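Local coordinates for amino acid ABC superfamily ATP binding cassette transporter, binding protein (Streptococcus pneumoniae, PDB 4H5G), which binds L-arginine and probably delivers it to an amino acid ABC transporter for uptake, as a putative membrane-anchored lipoprotein, at residues G39-M44 and L77-I82; L14-S19 and V54-L59. One frame throughout, in Å; residues are numbered along the deposited sequence. Where two conformers were deposited one is given.

Interaction 1 (G39-M44 and L77-I82); sequences GADIDM and LAVAGI. With ARG (arginine), chain L.
Asp41, in the first turn of helix 40-52, reaches over to the chain that leaves strand 77-78 and holds it at Gly81. Its CB lies 3.7 Å from Val79 CG1, and the next atom, CG, rides on the same methyl at 3.5 Å. CG stands beside the backbone N, anti to the carbonyl carbon (chi1 -87°), which puts it over this methyl. There the branches part. OD1 stays near Val79 CG1 but has its main partner in the hydroxyl of Tyr228, with a weak bond to that of Tyr98. OD2 goes further, to within 3.5 Å of Ala80 CA, and accepts the N-H of Gly81 at 2.8 Å between N and OD2; the donor comes in nearly along the C-O axis, although the bond is bent, 134° at the hydrogen. Val79 CG1 also takes the end of Met44, whose CE meets it at 3.5 Å after the chain bends at chi3. Gly81, at a positive phi of 57°, turns the backbone, and its carbonyl O accepts a hydrogen bond from the amino group of the bound arginine, 2.8 Å from O to N. The O of Ala80 accepts the ligand's NE-H, 2.9 Å from O to NE, and a weak bond from NH1. Asp41 is thus a second-shell residue behind the loop of backbone carbonyls that lines the arginine pocket of this type II periplasmic binding protein fold.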
loop_
_atom_site.group_PDB
_atom_site.type_symbol
_atom_site.label_atom_id
_atom_site.label_comp_id
_atom_site.label_asym_id
_atom_site.label_seq_id
_atom_site.Cartn_x
_atom_site.Cartn_y
_atom_site.Cartn_z
ATOM N N GLY A 39 -10.032 -5.160 1.585
ATOM C CA GLY A 39 -9.488 -4.046 0.824
ATOM C C GLY A 39 -9.319 -4.397 -0.638
ATOM O O GLY A 39 -9.475 -5.555 -1.034
ATOM N N ALA A 40 -8.991 -3.398 -1.451
ATOM C CA ALA A 40 -8.923 -3.623 -2.896
ATOM C C ALA A 40 -7.815 -4.616 -3.263
ATOM O O ALA A 40 -7.978 -5.419 -4.183
ATOM C CB ALA A 40 -8.760 -2.299 -3.649
ATOM N N ASP A 41 -6.696 -4.560 -2.548
ATOM C CA ASP A 41 -5.594 -5.504 -2.799
ATOM C C ASP A 41 -6.002 -6.933 -2.470
ATOM O O ASP A 41 -5.542 -7.888 -3.113
ATOM C CB ASP A 41 -4.364 -5.152 -1.953
ATOM C CG ASP A 41 -3.440 -4.135 -2.619
ATOM O OD1 ASP A 41 -3.644 -3.779 -3.797
ATOM O OD2 ASP A 41 -2.470 -3.709 -1.951
ATOM N N ILE A 42 -6.858 -7.077 -1.467
ATOM C CA ILE A 42 -7.334 -8.397 -1.059
ATOM C C ILE A 42 -8.312 -8.940 -2.098
ATOM O O ILE A 42 -8.262 -10.121 -2.446
ATOM C CB ILE A 42 -7.997 -8.361 0.332
ATOM C CG1 ILE A 42 -7.081 -7.674 1.356
ATOM C CG2 ILE A 42 -8.395 -9.773 0.790
ATOM C CD1 ILE A 42 -5.650 -8.203 1.377
ATOM N N ASP A 43 -9.183 -8.080 -2.615
ATOM C CA ASP A 43 -10.110 -8.504 -3.663
ATOM C C ASP A 43 -9.329 -8.930 -4.894
ATOM O O ASP A 43 -9.680 -9.900 -5.566
ATOM C CB ASP A 43 -11.088 -7.373 -4.036
ATOM C CG ASP A 43 -12.070 -7.035 -2.918
ATOM O OD1 ASP A 43 -12.270 -7.854 -2.007
ATOM O OD2 ASP A 43 -12.664 -5.942 -2.976
ATOM N N MET A 44 -8.267 -8.194 -5.200
ATOM C CA MET A 44 -7.430 -8.549 -6.353
ATOM C C MET A 44 -6.702 -9.864 -6.088
ATOM O O MET A 44 -6.639 -10.730 -6.956
ATOM C CB MET A 44 -6.410 -7.448 -6.651
ATOM C CG MET A 44 -5.461 -7.803 -7.796
ATOM S SD MET A 44 -4.310 -6.470 -8.158
ATOM C CE MET A 44 -3.469 -6.360 -6.575
ATOM N N LEU A 77 3.525 -14.288 -3.258
ATOM C CA LEU A 77 3.384 -12.953 -3.819
ATOM C C LEU A 77 3.405 -11.957 -2.670
ATOM O O LEU A 77 3.076 -12.302 -1.545
ATOM C CB LEU A 77 2.032 -12.813 -4.525
ATOM C CG LEU A 77 1.715 -13.691 -5.739
ATOM C CD1 LEU A 77 0.269 -13.409 -6.181
ATOM C CD2 LEU A 77 2.693 -13.407 -6.877
ATOM N N ALA A 78 3.754 -10.711 -2.961
ATOM C CA ALA A 78 3.528 -9.630 -1.995
ATOM C C ALA A 78 2.607 -8.617 -2.657
ATOM O O ALA A 78 2.854 -8.184 -3.783
ATOM C CB ALA A 78 4.840 -8.994 -1.584
ATOM N N VAL A 79 1.532 -8.256 -1.963
ATOM C CA VAL A 79 0.560 -7.285 -2.488
ATOM C C VAL A 79 0.236 -6.363 -1.329
ATOM O O VAL A 79 -0.417 -6.767 -0.368
ATOM C CB VAL A 79 -0.721 -7.966 -2.986
ATOM C CG1 VAL A 79 -1.650 -6.933 -3.636
ATOM C CG2 VAL A 79 -0.406 -9.080 -4.007
ATOM N N ALA A 80 0.717 -5.125 -1.406
ATOM C CA ALA A 80 0.576 -4.212 -0.267
ATOM C C ALA A 80 0.728 -2.768 -0.703
ATOM O O ALA A 80 1.452 -1.998 -0.067
ATOM C CB ALA A 80 1.612 -4.552 0.808
ATOM N N GLY A 81 0.057 -2.412 -1.800
ATOM C CA GLY A 81 0.189 -1.059 -2.342
ATOM C C GLY A 81 1.650 -0.757 -2.633
ATOM O O GLY A 81 2.164 0.333 -2.345
ATOM N N ILE A 82 2.327 -1.735 -3.220
ATOM C CA ILE A 82 3.782 -1.669 -3.362
ATOM C C ILE A 82 4.192 -0.951 -4.635
ATOM O O ILE A 82 3.888 -1.415 -5.734
ATOM C CB ILE A 82 4.384 -3.083 -3.403
ATOM C CG1 ILE A 82 4.042 -3.841 -2.110
ATOM C CG2 ILE A 82 5.899 -3.021 -3.639
ATOM C CD1 ILE A 82 4.437 -5.327 -2.148
HETATM N N ARG L . 3.531 2.691 -1.888
HETATM C CA ARG L . 4.531 2.795 -0.816
HETATM C C ARG L . 5.682 1.842 -1.047
HETATM O O ARG L . 5.588 0.874 -1.819
HETATM C CB ARG L . 3.900 2.528 0.558
HETATM C CG ARG L . 3.086 1.239 0.648
HETATM C CD ARG L . 2.678 0.934 2.097
HETATM N NE ARG L . 1.751 -0.205 2.172
HETATM C CZ ARG L . 1.196 -0.664 3.289
HETATM N NH1 ARG L . 0.358 -1.699 3.244
HETATM N NH2 ARG L . 1.477 -0.084 4.450
HETATM O OXT ARG L . 6.753 2.026 -0.462
#

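Interaction 2 (L14-S19 and V54-L59); sequences LVVATS and VKLEIL. With ARG (arginine), chain L.
Leu14 to Thr18 and Lys55 to Leu59 run side by side as parallel strands, their axes 4.7 Å apart and their directions differing by 27°. Five backbone bonds join them. Leu14 N gives its hydrogen to Lys55 O at 2.7 Å, and Leu14 O accepts the N-H of Glu57. Val16 repeats the pattern: its N donates to Glu57 O, and Val16 O accepts the N-H of Leu59, 2.9 Å from O to N. Thr18 N closes the series on Leu59 O. The O atoms of Glu57 and Leu59 each gain a CA-H...O contact as well, from Val15 CA and Ala17 CA respectively. The alternate residues turn their polar backbone the other way: Val15 and Ala17 bond to the backbone of Leu77, Ala17 also to that of Val79, and Val15 N to Asp76 OD2.

On one face Val16 CG2 packs against Leu56 CD1 at 3.6 Å. On the other Val15 and Glu57 lie alongside, pointing the same way, with OE2 3.5 Å from Val15 CG2. At the strand's end Thr18 CG2 meets Ile58 CG2 at 3.7 Å, while OG1, anti to the backbone N (chi1 -161°), bonds to Val79 O. Just beyond, Ser19 O accepts an N-H of the bound arginine's NH1 at 2.9 Å. Helix 40-52, last in the connection after strands 27-31 and 34-38, covers the Leu14, Leu56 and Ile58 side. Strand, helix and parallel neighbour form a beta-alpha-beta crossover; strand 13-18, central in the three-stranded sheet, leads into the ligand site, as in type II periplasmic binding proteins.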
loop_
_atom_site.group_PDB
_atom_site.type_symbol
_atom_site.label_atom_id
_atom_site.label_comp_id
_atom_site.label_asym_id
_atom_site.label_seq_id
_atom_site.Cartn_x
_atom_site.Cartn_y
_atom_site.Cartn_z
ATOM N N LEU A 14 -2.631 -19.969 -2.398
ATOM C CA LEU A 14 -1.773 -18.867 -2.834
ATOM C C LEU A 14 -1.495 -17.997 -1.615
ATOM O O LEU A 14 -2.421 -17.428 -1.041
ATOM C CB LEU A 14 -2.506 -18.043 -3.890
ATOM C CG LEU A 14 -1.786 -16.787 -4.381
ATOM C CD1 LEU A 14 -0.597 -17.147 -5.294
ATOM C CD2 LEU A 14 -2.778 -15.868 -5.119
ATOM N N VAL A 15 -0.239 -17.903 -1.190
ATOM C CA VAL A 15 0.069 -17.168 0.040
ATOM C C VAL A 15 0.515 -15.767 -0.345
ATOM O O VAL A 15 1.438 -15.607 -1.126
ATOM C CB VAL A 15 1.170 -17.877 0.853
ATOM C CG1 VAL A 15 1.493 -17.086 2.118
ATOM C CG2 VAL A 15 0.738 -19.308 1.193
ATOM N N VAL A 16 -0.157 -14.755 0.194
ATOM C CA VAL A 16 0.117 -13.374 -0.188
ATOM C C VAL A 16 0.508 -12.581 1.051
ATOM O O VAL A 16 -0.270 -12.494 1.997
ATOM C CB VAL A 16 -1.144 -12.733 -0.824
ATOM C CG1 VAL A 16 -0.920 -11.244 -1.095
ATOM C CG2 VAL A 16 -1.559 -13.466 -2.102
ATOM N N ALA A 17 1.711 -12.011 1.043
ATOM C CA ALA A 17 2.194 -11.185 2.153
ATOM C C ALA A 17 1.637 -9.773 2.009
ATOM O O ALA A 17 1.670 -9.189 0.924
ATOM C CB ALA A 17 3.708 -11.155 2.170
ATOM N N THR A 18 1.123 -9.214 3.101
ATOM C CA THR A 18 0.577 -7.857 3.056
ATOM C C THR A 18 0.707 -7.184 4.420
ATOM O O THR A 18 1.045 -7.823 5.404
ATOM C CB THR A 18 -0.901 -7.821 2.595
ATOM O OG1 THR A 18 -1.223 -6.501 2.149
ATOM C CG2 THR A 18 -1.861 -8.188 3.739
ATOM N N SER A 19 0.409 -5.888 4.457
ATOM C CA SER A 19 0.451 -5.105 5.690
ATOM C C SER A 19 -0.874 -4.367 5.823
ATOM O O SER A 19 -1.066 -3.319 5.210
ATOM C CB SER A 19 1.624 -4.113 5.654
ATOM O OG SER A 19 1.577 -3.168 6.715
ATOM N N VAL A 54 -7.124 -22.010 -6.480
ATOM C CA VAL A 54 -6.624 -22.336 -5.134
ATOM C C VAL A 54 -7.188 -21.391 -4.079
ATOM O O VAL A 54 -7.765 -20.348 -4.406
ATOM C CB VAL A 54 -5.078 -22.295 -5.065
ATOM C CG1 VAL A 54 -4.460 -23.306 -6.033
ATOM C CG2 VAL A 54 -4.548 -20.876 -5.348
ATOM N N LYS A 55 -7.015 -21.750 -2.810
ATOM C CA LYS A 55 -7.442 -20.883 -1.713
ATOM C C LYS A 55 -6.490 -19.706 -1.560
ATOM O O LYS A 55 -5.292 -19.816 -1.835
ATOM C CB LYS A 55 -7.491 -21.667 -0.397
ATOM C CG LYS A 55 -8.484 -22.818 -0.375
ATOM C CD LYS A 55 -8.784 -23.257 1.056
ATOM C CE LYS A 55 -7.657 -24.100 1.633
ATOM N NZ LYS A 55 -7.902 -24.432 3.066
ATOM N N LEU A 56 -7.012 -18.568 -1.119
ATOM C CA LEU A 56 -6.155 -17.417 -0.814
ATOM C C LEU A 56 -5.780 -17.470 0.663
ATOM O O LEU A 56 -6.648 -17.637 1.519
ATOM C CB LEU A 56 -6.922 -16.120 -1.071
ATOM C CG LEU A 56 -6.190 -14.840 -0.668
ATOM C CD1 LEU A 56 -4.907 -14.644 -1.483
ATOM C CD2 LEU A 56 -7.117 -13.630 -0.820
ATOM N N GLU A 57 -4.492 -17.324 0.967
ATOM C CA GLU A 57 -4.057 -17.229 2.361
ATOM C C GLU A 57 -3.336 -15.903 2.528
ATOM O O GLU A 57 -2.321 -15.654 1.882
ATOM C CB GLU A 57 -3.132 -18.400 2.706
ATOM C CG GLU A 57 -2.564 -18.339 4.108
ATOM C CD GLU A 57 -1.846 -19.630 4.480
ATOM O OE1 GLU A 57 -2.526 -20.627 4.784
ATOM O OE2 GLU A 57 -0.602 -19.650 4.449
ATOM N N ILE A 58 -3.872 -15.035 3.375
ATOM C CA ILE A 58 -3.264 -13.722 3.596
ATOM C C ILE A 58 -2.325 -13.800 4.793
ATOM O O ILE A 58 -2.707 -14.262 5.865
ATOM C CB ILE A 58 -4.333 -12.649 3.870
ATOM C CG1 ILE A 58 -5.216 -12.439 2.641
ATOM C CG2 ILE A 58 -3.678 -11.322 4.256
ATOM C CD1 ILE A 58 -4.498 -11.865 1.450
ATOM N N LEU A 59 -1.084 -13.370 4.592
ATOM C CA LEU A 59 -0.087 -13.380 5.658
ATOM C C LEU A 59 0.173 -11.934 6.043
ATOM O O LEU A 59 0.763 -11.190 5.269
ATOM C CB LEU A 59 1.199 -14.039 5.142
ATOM C CG LEU A 59 2.378 -14.159 6.105
ATOM C CD1 LEU A 59 2.023 -15.005 7.332
ATOM C CD2 LEU A 59 3.578 -14.751 5.356
HETATM N N ARG L . 3.531 2.691 -1.888
HETATM C CA ARG L . 4.531 2.795 -0.816
HETATM C C ARG L . 5.682 1.842 -1.047
HETATM O O ARG L . 5.588 0.874 -1.819
HETATM C CB ARG L . 3.900 2.528 0.558
HETATM C CG ARG L . 3.086 1.239 0.648
HETATM C CD ARG L . 2.678 0.934 2.097
HETATM N NE ARG L . 1.751 -0.205 2.172
HETATM C CZ ARG L . 1.196 -0.664 3.289
HETATM N NH1 ARG L . 0.358 -1.699 3.244
HETATM N NH2 ARG L . 1.477 -0.084 4.450
HETATM O OXT ARG L . 6.753 2.026 -0.462
#

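Interactions 1 and 2 have centres about 9 Å apart and share one three-stranded parallel sheet, in the order 55-60, 13-18, 77-78. Their segments alternate along the chain: 14-19, 39-44, 54-59, 77-82. Helix 40-52, which carries the first segment of interaction 1, runs directly before strand 55-60 of interaction 2. The two contacts also touch: Leu77 O lies 2.9 Å from Ala17 N, a probable hydrogen bond, and Val79 CG2 packs on Val16 CG1. The residues just after strand 13-18 and after strand 77-78 both meet the bound arginine, so two of the ligand-binding turns are carried at the end of this sheet, with helix 40-52 behind one of them.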